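Local coordinates for chitin oligosaccharide binding protein NagB2 (Paenibacillus sp. FPU-7, PDB 7EHU) that binds chitin oligosaccharides such as N,N'-diacetylchitobiose and N,N',N''-triacetylchitotriose, probably as the extracellular solute-binding component of a sugar uptake system, at residues A43-A48 against L349-R354; W198-L203 against S403-L408; M202-L207 against D234-L239; E343-A348 against P356-V361. All blocks are in the same frame, centred on the assembly; numbering follows the deposited sequence.

Interaction 1: residues A43-A48 against L349-R354. With NAG (2-acetamido-2-deoxy-beta-D-glucopyranose), chain B.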
# COMPACT_ATOMS: atom_id res chain seq x y z
N ALA A 43 -2.20 -5.61 -13.52
CA ALA A 43 -1.45 -6.56 -12.71
C ALA A 43 -1.15 -7.86 -13.45
O ALA A 43 -0.70 -8.82 -12.83
CB ALA A 43 -2.21 -6.85 -11.42
N LYS A 44 -1.38 -7.89 -14.77
CA LYS A 44 -1.24 -9.12 -15.53
C LYS A 44 0.19 -9.67 -15.48
O LYS A 44 0.40 -10.89 -15.46
CB LYS A 44 -1.67 -8.91 -16.99
CG LYS A 44 -3.18 -9.03 -17.23
CD LYS A 44 -3.54 -8.81 -18.70
CE LYS A 44 -5.03 -8.55 -18.91
NZ LYS A 44 -5.90 -9.46 -18.12
N ASN A 45 1.20 -8.79 -15.47
CA ASN A 45 2.56 -9.30 -15.41
C ASN A 45 2.85 -9.93 -14.05
O ASN A 45 3.55 -10.95 -13.96
CB ASN A 45 3.57 -8.18 -15.70
CG ASN A 45 3.59 -7.76 -17.16
OD1 ASN A 45 3.18 -8.50 -18.05
ND2 ASN A 45 4.09 -6.56 -17.40
N THR A 46 2.31 -9.33 -12.99
CA THR A 46 2.47 -9.89 -11.65
C THR A 46 1.82 -11.26 -11.56
O THR A 46 2.39 -12.19 -10.98
CB THR A 46 1.86 -8.94 -10.63
OG1 THR A 46 2.40 -7.63 -10.84
CG2 THR A 46 2.18 -9.36 -9.20
N LEU A 47 0.62 -11.39 -12.13
CA LEU A 47 -0.05 -12.68 -12.17
C LEU A 47 0.75 -13.70 -12.98
O LEU A 47 0.89 -14.85 -12.56
CB LEU A 47 -1.48 -12.52 -12.69
CG LEU A 47 -2.31 -13.80 -12.86
CD1 LEU A 47 -2.32 -14.61 -11.57
CD2 LEU A 47 -3.71 -13.46 -13.32
N ALA A 48 1.28 -13.30 -14.13
CA ALA A 48 2.02 -14.26 -14.95
C ALA A 48 3.27 -14.75 -14.22
O ALA A 48 3.63 -15.92 -14.31
CB ALA A 48 2.39 -13.61 -16.29
N LEU A 349 11.27 -6.38 -10.60
CA LEU A 349 11.82 -5.03 -10.70
C LEU A 349 12.12 -4.65 -12.15
O LEU A 349 11.77 -3.55 -12.59
CB LEU A 349 13.09 -4.95 -9.86
CG LEU A 349 13.85 -3.62 -9.95
CD1 LEU A 349 13.03 -2.44 -9.46
CD2 LEU A 349 15.15 -3.69 -9.18
N GLY A 350 12.73 -5.57 -12.92
CA GLY A 350 13.15 -5.25 -14.28
C GLY A 350 12.00 -4.94 -15.22
O GLY A 350 12.15 -4.11 -16.10
N ARG A 351 10.85 -5.61 -15.04
CA ARG A 351 9.71 -5.43 -15.94
C ARG A 351 8.65 -4.47 -15.40
O ARG A 351 8.15 -3.61 -16.13
CB ARG A 351 9.02 -6.77 -16.24
CG ARG A 351 7.84 -6.63 -17.22
CD ARG A 351 7.15 -7.97 -17.50
NE ARG A 351 7.84 -8.75 -18.52
CZ ARG A 351 7.24 -9.44 -19.49
NH1 ARG A 351 5.92 -9.46 -19.61
NH2 ARG A 351 7.99 -10.11 -20.36
N ASP A 352 8.25 -4.64 -14.15
CA ASP A 352 7.14 -3.89 -13.60
C ASP A 352 7.58 -2.87 -12.60
O ASP A 352 6.73 -2.27 -11.93
CB ASP A 352 6.14 -4.81 -12.93
CG ASP A 352 5.03 -5.13 -13.82
OD1 ASP A 352 5.00 -4.63 -14.98
OD2 ASP A 352 4.15 -5.82 -13.31
N ASN A 353 8.89 -2.66 -12.46
CA ASN A 353 9.37 -1.66 -11.55
C ASN A 353 8.87 -1.95 -10.16
O ASN A 353 8.63 -1.03 -9.38
CB ASN A 353 8.97 -0.25 -12.02
CG ASN A 353 9.93 0.29 -13.07
OD1 ASN A 353 10.98 0.83 -12.75
ND2 ASN A 353 9.59 0.08 -14.32
N ARG A 354 8.68 -3.25 -9.85
CA ARG A 354 8.25 -3.65 -8.52
C ARG A 354 9.45 -3.66 -7.57
O ARG A 354 10.51 -4.21 -7.87
CB ARG A 354 7.51 -5.00 -8.57
CG ARG A 354 6.31 -5.06 -9.58
CD ARG A 354 5.10 -5.96 -9.18
NE ARG A 354 5.44 -7.40 -9.27
CZ ARG A 354 5.50 -8.10 -10.40
NH1 ARG A 354 5.25 -7.57 -11.60
NH2 ARG A 354 5.86 -9.37 -10.34
C1 NAG B . 0.94 -4.78 -9.20
C2 NAG B . -0.24 -3.84 -8.90
C3 NAG B . -0.25 -3.42 -7.44
C4 NAG B . 0.01 -4.60 -6.50
C5 NAG B . 1.15 -5.47 -7.01
C6 NAG B . 1.36 -6.72 -6.19
C7 NAG B . -0.98 -2.32 -10.72
C8 NAG B . -0.67 -1.05 -11.46
N2 NAG B . -0.14 -2.65 -9.74
O1 NAG B . 0.87 -5.26 -10.50
O3 NAG B . -1.50 -2.79 -7.16
O4 NAG B . 0.50 -4.08 -5.26
O5 NAG B . 0.90 -5.87 -8.35
O6 NAG B . 0.14 -7.40 -5.96
O7 NAG B . -1.98 -3.00 -10.98
O HOH W 1 1.68 -6.33 -13.62

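Interaction 2: residues W198-L203 against S403-L408. With NAG (2-acetamido-2-deoxy-beta-D-glucopyranose), chain C.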
# COMPACT_ATOMS: atom_id res chain seq x y z
N TRP A 198 -9.86 3.70 0.95
CA TRP A 198 -8.46 3.57 1.32
C TRP A 198 -7.58 4.46 0.45
O TRP A 198 -6.51 4.90 0.89
CB TRP A 198 -8.00 2.11 1.22
CG TRP A 198 -7.74 1.64 -0.18
CD1 TRP A 198 -8.64 1.12 -1.06
CD2 TRP A 198 -6.48 1.70 -0.88
NE1 TRP A 198 -8.03 0.85 -2.26
CE2 TRP A 198 -6.70 1.20 -2.17
CE3 TRP A 198 -5.19 2.14 -0.53
CZ2 TRP A 198 -5.68 1.07 -3.09
CZ3 TRP A 198 -4.19 2.03 -1.44
CH2 TRP A 198 -4.44 1.51 -2.71
N ALA A 199 -7.99 4.73 -0.79
CA ALA A 199 -7.18 5.58 -1.66
C ALA A 199 -7.15 7.02 -1.16
O ALA A 199 -6.12 7.70 -1.27
CB ALA A 199 -7.72 5.51 -3.08
N ILE A 200 -8.27 7.50 -0.63
CA ILE A 200 -8.29 8.80 0.04
C ILE A 200 -7.39 8.74 1.27
O ILE A 200 -6.66 9.70 1.56
CB ILE A 200 -9.72 9.20 0.42
CG1 ILE A 200 -10.63 9.32 -0.80
CG2 ILE A 200 -9.71 10.53 1.18
CD1 ILE A 200 -12.13 9.25 -0.44
N ASN A 201 -7.44 7.63 2.00
CA ASN A 201 -6.64 7.52 3.21
C ASN A 201 -5.14 7.53 2.96
O ASN A 201 -4.39 7.85 3.88
CB ASN A 201 -7.04 6.29 4.02
CG ASN A 201 -8.34 6.50 4.79
OD1 ASN A 201 -8.76 7.62 5.05
ND2 ASN A 201 -8.96 5.40 5.19
N MET A 202 -4.68 7.21 1.75
CA MET A 202 -3.25 7.38 1.48
C MET A 202 -2.86 8.83 1.70
O MET A 202 -1.90 9.15 2.40
CB MET A 202 -2.94 6.98 0.03
CG MET A 202 -2.99 5.48 -0.22
SD MET A 202 -2.17 5.01 -1.78
CE MET A 202 -3.49 5.43 -2.93
N LEU A 203 -3.62 9.73 1.10
CA LEU A 203 -3.36 11.15 1.22
C LEU A 203 -3.63 11.64 2.63
O LEU A 203 -2.84 12.40 3.19
CB LEU A 203 -4.21 11.90 0.20
CG LEU A 203 -4.01 13.41 0.14
CD1 LEU A 203 -2.55 13.78 -0.12
CD2 LEU A 203 -4.91 14.02 -0.92
N SER A 403 -15.56 7.52 6.75
CA SER A 403 -15.58 8.90 7.24
C SER A 403 -14.94 9.87 6.26
O SER A 403 -15.45 10.98 6.07
CB SER A 403 -14.92 9.00 8.62
OG SER A 403 -15.55 8.14 9.56
N VAL A 404 -13.83 9.48 5.62
CA VAL A 404 -13.19 10.41 4.69
C VAL A 404 -14.02 10.55 3.42
O VAL A 404 -14.04 11.62 2.80
CB VAL A 404 -11.72 10.07 4.37
CG1 VAL A 404 -10.84 10.18 5.62
CG2 VAL A 404 -11.55 8.70 3.67
N GLN A 405 -14.75 9.51 3.02
CA GLN A 405 -15.69 9.66 1.92
C GLN A 405 -16.79 10.64 2.29
O GLN A 405 -17.16 11.51 1.49
CB GLN A 405 -16.26 8.29 1.54
CG GLN A 405 -15.27 7.39 0.81
CD GLN A 405 -15.82 6.00 0.57
OE1 GLN A 405 -16.58 5.47 1.38
NE2 GLN A 405 -15.45 5.40 -0.55
N GLU A 406 -17.31 10.53 3.52
CA GLU A 406 -18.31 11.47 4.01
C GLU A 406 -17.75 12.88 4.13
O GLU A 406 -18.44 13.85 3.81
CB GLU A 406 -18.82 10.98 5.37
CG GLU A 406 -19.63 9.71 5.25
CD GLU A 406 -19.91 9.03 6.58
OE1 GLU A 406 -20.41 7.90 6.56
OE2 GLU A 406 -19.59 9.60 7.64
N LEU A 407 -16.50 13.01 4.59
CA LEU A 407 -15.86 14.32 4.65
C LEU A 407 -15.80 14.96 3.27
O LEU A 407 -16.16 16.13 3.10
CB LEU A 407 -14.45 14.16 5.23
CG LEU A 407 -13.60 15.44 5.36
CD1 LEU A 407 -14.23 16.42 6.31
CD2 LEU A 407 -12.19 15.12 5.83
N LEU A 408 -15.32 14.21 2.27
CA LEU A 408 -15.17 14.79 0.94
C LEU A 408 -16.52 15.10 0.31
O LEU A 408 -16.63 16.03 -0.50
CB LEU A 408 -14.35 13.88 0.02
CG LEU A 408 -12.88 13.64 0.35
CD1 LEU A 408 -12.11 13.07 -0.85
CD2 LEU A 408 -12.23 14.90 0.86
C1 NAG C . -2.33 -1.15 -0.15
C2 NAG C . -3.49 -1.23 0.80
C3 NAG C . -3.43 -0.10 1.82
C4 NAG C . -2.08 -0.08 2.52
C5 NAG C . -0.95 -0.04 1.49
C6 NAG C . 0.43 -0.13 2.11
C7 NAG C . -5.59 -2.28 0.09
C8 NAG C . -6.88 -2.11 -0.65
N2 NAG C . -4.77 -1.23 0.11
O3 NAG C . -4.49 -0.29 2.75
O4 NAG C . -1.93 1.06 3.36
O5 NAG C . -1.10 -1.14 0.58
O6 NAG C . 0.60 -1.34 2.84
O7 NAG C . -5.30 -3.33 0.67

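Interaction 3: residues M202-L207 against D234-L239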
# COMPACT_ATOMS: atom_id res chain seq x y z
N MET A 202 -4.68 7.21 1.75
CA MET A 202 -3.25 7.38 1.48
C MET A 202 -2.86 8.83 1.70
O MET A 202 -1.90 9.15 2.40
CB MET A 202 -2.94 6.98 0.03
CG MET A 202 -2.99 5.48 -0.22
SD MET A 202 -2.17 5.01 -1.78
CE MET A 202 -3.49 5.43 -2.93
N LEU A 203 -3.62 9.73 1.10
CA LEU A 203 -3.36 11.15 1.22
C LEU A 203 -3.63 11.64 2.63
O LEU A 203 -2.84 12.40 3.19
CB LEU A 203 -4.21 11.90 0.20
CG LEU A 203 -4.01 13.41 0.14
CD1 LEU A 203 -2.55 13.78 -0.12
CD2 LEU A 203 -4.91 14.02 -0.92
N ALA A 204 -4.74 11.19 3.22
CA ALA A 204 -5.07 11.61 4.58
C ALA A 204 -3.98 11.21 5.55
O ALA A 204 -3.62 11.98 6.44
CB ALA A 204 -6.41 11.00 5.00
N ASN A 205 -3.44 9.99 5.40
CA ASN A 205 -2.43 9.49 6.33
C ASN A 205 -1.15 10.31 6.25
O ASN A 205 -0.63 10.73 7.29
CB ASN A 205 -2.47 7.95 6.31
CG ASN A 205 -1.41 7.20 7.12
OD1 ASN A 205 -0.94 6.13 6.73
ND2 ASN A 205 -0.85 7.87 8.13
N SER A 206 -0.70 10.65 5.05
CA SER A 206 0.48 11.51 4.97
C SER A 206 0.19 12.92 5.48
O SER A 206 1.08 13.55 6.04
CB SER A 206 1.10 11.50 3.57
OG SER A 206 1.86 10.32 3.38
N LEU A 207 -1.04 13.41 5.31
CA LEU A 207 -1.41 14.71 5.86
C LEU A 207 -1.33 14.72 7.38
O LEU A 207 -0.72 15.61 7.96
CB LEU A 207 -2.81 15.11 5.41
CG LEU A 207 -2.83 15.98 4.15
CD1 LEU A 207 -4.23 16.00 3.55
CD2 LEU A 207 -2.38 17.39 4.48
N ASP A 234 -5.99 18.96 12.38
CA ASP A 234 -5.43 19.87 11.39
C ASP A 234 -5.23 19.15 10.05
O ASP A 234 -5.54 19.71 8.99
CB ASP A 234 -4.11 20.45 11.90
CG ASP A 234 -3.47 21.44 10.93
OD1 ASP A 234 -2.25 21.65 11.01
OD2 ASP A 234 -4.19 22.05 10.13
N GLY A 235 -4.75 17.91 10.08
CA GLY A 235 -4.57 17.16 8.84
C GLY A 235 -5.88 16.96 8.08
O GLY A 235 -5.91 17.06 6.85
N PHE A 236 -6.96 16.67 8.81
CA PHE A 236 -8.25 16.48 8.16
C PHE A 236 -8.83 17.79 7.69
O PHE A 236 -9.51 17.82 6.66
CB PHE A 236 -9.20 15.72 9.08
CG PHE A 236 -8.82 14.29 9.23
CD1 PHE A 236 -9.05 13.38 8.22
CD2 PHE A 236 -8.16 13.85 10.37
CE1 PHE A 236 -8.67 12.05 8.34
CE2 PHE A 236 -7.79 12.52 10.49
CZ PHE A 236 -8.04 11.63 9.47
N LYS A 237 -8.56 18.88 8.41
CA LYS A 237 -8.93 20.20 7.91
C LYS A 237 -8.25 20.50 6.58
O LYS A 237 -8.87 21.03 5.66
CB LYS A 237 -8.63 21.29 8.94
CG LYS A 237 -9.58 21.22 10.14
CD LYS A 237 -9.43 22.35 11.15
CE LYS A 237 -9.32 23.66 10.39
NZ LYS A 237 -9.30 24.95 11.08
N ARG A 238 -6.96 20.19 6.46
CA ARG A 238 -6.27 20.41 5.20
C ARG A 238 -6.82 19.52 4.08
O ARG A 238 -6.93 19.96 2.93
CB ARG A 238 -4.77 20.23 5.39
CG ARG A 238 -4.10 21.32 6.23
CD ARG A 238 -2.70 20.92 6.63
NE ARG A 238 -2.15 21.75 7.70
CZ ARG A 238 -1.27 22.72 7.55
NH1 ARG A 238 -0.77 23.03 6.37
NH2 ARG A 238 -0.86 23.36 8.64
N LEU A 239 -7.11 18.25 4.39
CA LEU A 239 -7.69 17.36 3.38
C LEU A 239 -8.99 17.95 2.85
O LEU A 239 -9.21 18.01 1.64
CB LEU A 239 -7.97 15.99 3.99
CG LEU A 239 -8.56 14.92 3.07
CD1 LEU A 239 -7.64 14.55 1.91
CD2 LEU A 239 -8.91 13.69 3.88

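Interaction 4: residues E343-A348 against P356-V361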
# COMPACT_ATOMS: atom_id res chain seq x y z
N GLU A 343 16.01 -14.04 -8.35
CA GLU A 343 15.68 -14.11 -9.75
C GLU A 343 14.24 -13.70 -10.03
O GLU A 343 13.98 -12.88 -10.93
CB GLU A 343 16.54 -15.29 -10.27
CG GLU A 343 16.41 -15.65 -11.72
CD GLU A 343 17.36 -16.77 -12.14
OE1 GLU A 343 18.13 -17.52 -11.68
OE2 GLU A 343 16.40 -17.67 -12.31
N ILE A 344 13.34 -14.05 -9.13
CA ILE A 344 11.95 -13.61 -9.25
C ILE A 344 11.83 -12.13 -8.89
O ILE A 344 11.18 -11.34 -9.59
CB ILE A 344 11.05 -14.49 -8.37
CG1 ILE A 344 11.05 -15.95 -8.86
CG2 ILE A 344 9.63 -13.93 -8.30
CD1 ILE A 344 10.55 -16.16 -10.27
N GLN A 345 12.48 -11.72 -7.79
CA GLN A 345 12.44 -10.33 -7.38
C GLN A 345 13.06 -9.43 -8.44
O GLN A 345 12.59 -8.31 -8.67
CB GLN A 345 13.20 -10.17 -6.06
CG GLN A 345 12.58 -10.91 -4.89
CD GLN A 345 11.82 -10.01 -3.95
OE1 GLN A 345 12.29 -8.93 -3.60
NE2 GLN A 345 10.64 -10.44 -3.53
N GLY A 346 14.12 -9.90 -9.09
CA GLY A 346 14.77 -9.11 -10.12
C GLY A 346 13.94 -8.99 -11.38
O GLY A 346 13.96 -7.95 -12.05
N GLU A 347 13.22 -10.06 -11.74
CA GLU A 347 12.33 -9.98 -12.89
C GLU A 347 11.18 -9.02 -12.60
O GLU A 347 10.78 -8.23 -13.47
CB GLU A 347 11.79 -11.38 -13.24
CG GLU A 347 10.66 -11.37 -14.27
CD GLU A 347 10.35 -12.76 -14.87
OE1 GLU A 347 11.04 -13.75 -14.54
OE2 GLU A 347 9.41 -12.86 -15.70
N ALA A 348 10.66 -9.04 -11.36
CA ALA A 348 9.59 -8.12 -10.98
C ALA A 348 10.05 -6.66 -11.07
O ALA A 348 9.30 -5.79 -11.54
CB ALA A 348 9.09 -8.44 -9.57
N PRO A 356 11.95 -4.43 -4.63
CA PRO A 356 12.25 -5.69 -3.93
C PRO A 356 11.98 -5.65 -2.44
O PRO A 356 12.14 -4.63 -1.77
CB PRO A 356 13.74 -5.90 -4.19
CG PRO A 356 13.98 -5.19 -5.49
CD PRO A 356 13.10 -3.97 -5.45
N SER A 357 11.58 -6.81 -1.92
CA SER A 357 11.60 -7.03 -0.47
C SER A 357 12.85 -7.76 0.00
O SER A 357 13.09 -7.81 1.21
CB SER A 357 10.37 -7.84 -0.05
OG SER A 357 10.39 -9.09 -0.70
N MET A 358 13.64 -8.32 -0.92
CA MET A 358 14.84 -9.09 -0.60
C MET A 358 16.06 -8.28 -1.01
O MET A 358 16.02 -7.52 -1.97
CB MET A 358 14.81 -10.40 -1.40
CG MET A 358 13.70 -11.34 -0.91
SD MET A 358 13.62 -12.87 -1.84
CE MET A 358 15.09 -13.68 -1.15
N LYS A 359 17.13 -8.46 -0.25
CA LYS A 359 18.38 -7.72 -0.44
C LYS A 359 19.20 -8.26 -1.61
O LYS A 359 19.18 -9.44 -1.92
CB LYS A 359 19.24 -7.84 0.82
CG LYS A 359 18.62 -7.29 2.09
CD LYS A 359 19.44 -7.63 3.32
CE LYS A 359 18.63 -7.67 4.56
NZ LYS A 359 19.36 -8.25 5.70
N GLY A 360 19.97 -7.37 -2.23
CA GLY A 360 20.95 -7.81 -3.20
C GLY A 360 20.52 -7.88 -4.64
O GLY A 360 21.29 -8.39 -5.47
N VAL A 361 19.33 -7.41 -4.99
CA VAL A 361 18.94 -7.36 -6.40
C VAL A 361 19.81 -6.32 -7.09
O VAL A 361 19.80 -5.16 -6.66
CB VAL A 361 17.45 -7.03 -6.54
CG1 VAL A 361 17.09 -6.84 -8.00
CG2 VAL A 361 16.58 -8.09 -5.88

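Interaction 1: residues A43-A48 against L349-R354
Asn45 and Thr46, in the first turn of helix 44-60, meet Arg351, Asp352 and Arg354 at the C-terminal end of helix 342-352, on the rim of the glycan pocket of this periplasmic-binding-protein fold. Asn45 has the most surface covered by the contact. Its CG is anti to the carbonyl carbon (chi1 -73°), and from there the amide serves both neighbours. ND2 gives an almost straight bond (176°) to Asp352 OD1 at 3.2 Å; the oxygen lies in the amide plane, whereas the nitrogen sits above the carboxylate plane. Asn45 OD1 lies at the edge of the Arg351 guanidinium and takes a weak bond from Arg351 NH1 at 3.3 Å; the two planes are 77° apart. Closer to the sugar, Thr46 packs on Arg354, which is modelled in two conformers. In one of them Thr46 CB stands 3.7 Å above the centre of the guanidinium. In that conformer Asp352 OD2 also takes Arg354 NH1 at 2.7 Å, a salt bridge with a weak, bent hydrogen bond. The same OD2 accepts from a water that in turn accepts from Thr46 N at 3.1 Å. That water bonds weakly to the O1 hydroxyl of the reducing-end sugar, a sugar that is also hydrogen-bonded to Thr42, Asn38 and Trp277. Asp352 is therefore probably a second-shell residue that helps to set the water beside the ligand. The direct link to the glycan is a hydrogen bond of 2.8 Å between Thr46 OG1 and O1 of N-acetylglucosamine.

Interaction 2: residues W198-L203 against S403-L408
Helices 197-212 and 394-408 pack nearly at right angles, their local axes 80° apart and 9.4 Å from each other, with Ile200 and Val404 at the crossing. This is helix-on-helix packing within the layered alpha/beta architecture of a periplasmic-binding-protein fold, and no hydrogen bond joins the two segments. Ile200 is the main contributor and uses both of its branches. Its CG2 methyl lies 3.6 Å from Val404 CG2, the two side chains running alongside in opposite senses. The longer branch meets Leu408 tip to tip, with Ile200 CD1 3.8 Å from Leu408 CD1. The same CD1 touches Gln405 CG, whose chain passes it at about a right angle and ends in an amide whose NE2 is hydrogen-bonded to Gly192 O and Ser194 O. Val404 turns its two methyls toward Asn201: OD1 of that side chain is 3.3 Å from both CG1 and CG2 of Val404. This oxygen is buried by the contact and has no hydrogen-bonding partner in the model, so a polar atom here rests on van der Waals packing. One turn earlier, Trp198 points away from 403-408, though it touches Glu401 earlier on the same helix. Its CG stands between the backbone N and the carbonyl carbon (chi1 77°), which starts the indole off toward the sugar. Over one indole face lies the acetamido group of an N-acetylglucosamine that Ser315 and Asp389 also bind: its N2 is 3.4 Å above the ring plane, offset toward the rim, and its methyl C8 is 3.6 Å from Trp198 NE1.

Interaction 3: residues M202-L207 against D234-L239
The Phe236 ring meets Ala204 obliquely, its CE1 atom 4.2 Å from Ala204 CB, while Leu400, Val404, Leu417 and Val418 of two further helices also pack on the Phe236 side chain. The other flat group, the guanidinium of Arg238, has the Asp234 carboxylate at its edge and in its plane: NH2 of Arg238 gives a bond of 3.2 Å to Asp234 OD1 on the syn lone pair, and NE adds weaker ones to both oxygens. This salt bridge spans one turn of helix 230-244, and the same guanidinium makes a cation-pi contact with Trp170. Helix 230-244 crosses helix 197-212 with their N-to-C directions 135° apart, inclined by 45° from antiparallel, and the local axes come within 8.9 Å. The backbones are nearest where Gly235, lacking a side chain, lets its CA lie 5.0 Å from Leu207 CA. Leu207 then spreads its methyls over the turn that follows. CD1 rests 3.7 Å from Leu239 CA, and CD2 lies 3.8 Å from Arg238 CB, against the aliphatic start of that chain. Leu239 reaches back to helix 197-212: its CG is anti to the backbone N (chi1 -179°), from where CD2 reaches Ala204 CB at 3.8 Å and CD1 meets Leu203 CD2. No hydrogen bond crosses the interface. The contact therefore rests on apolar fit between the buried faces of two helices of one lobe; the charge of Arg238 is directed off this surface to Asp234 and Trp170, so only the hydrocarbon part of the residue meets Leu207.

Interaction 4: residues E343-A348 against P356-V361
A helix-to-loop contact closes the return after helix 342-352: Gln345 holds the turn at Ser357 and Met358 with its side-chain amide, much as a backbone peptide would. Gln345 OE1 accepts two backbone N-H groups. Ser357 N comes in at 2.8 Å, in the carbonyl plane and on a lone pair, and Met358 N at 3.1 Å from well above that plane (52° out of it). On the other side of the amide, Gln345 NE2 gives a weak bond of 3.1 Å to Ser357 OG. This hydroxyl has its stronger partner in the carbonyl of Pro143, and NE2 also reaches Glu144 O weakly. The Gln345 chain is bent rather than extended at its middle bond, chi2 of -103° carrying CD over to the loop. Pro356 and Met358 also pack on the glutamine. Pro356 CB lies 3.4 Å from Gln345 OE1, and Met358 crosses the glutamine at about a right angle, its SD 3.8 Å from Gln345 CG. At the far end of the loop segment Val361 settles on the helix, CG1 at 3.9 Å from Gly346 CA and CG2 at 4.0 Å from Gln345 CB. Beyond these segments, Pro356 O accepts from the indole of Trp314, and the backbone of Ser357 is also hydrogen-bonded to that of Phe128. The two N-H donors identify the oxygen of the buried amide, and the weak NE2 contacts to Ser357 OG and Glu144 O agree; OE1 in turn satisfies two backbone N-H groups of an irregular loop.

Overall arrangement
The four contacts form two clusters on opposite sides of the chain's centre. Interactions 1 and 4 share helix 342-352, lie 12 Å apart by their centres, and touch through Leu349 against Val361 and a probable backbone bond from Arg354 to Ala348. Interactions 2 and 3 share helix 197-212 and are only 9 Å apart by centres; Phe236 and Leu239 pack on residues of interaction 2. Between the clusters, centres are 28 to 33 Å apart and nothing touches. Along the chain, interaction 1 opens first and interaction 3 closes before interaction 4 begins. The glycan bridges the gap, with Thr46 at its reducing end and Trp198 presenting an indole face to the acetamido group of another sugar, consistent with a ligand held between two lobes.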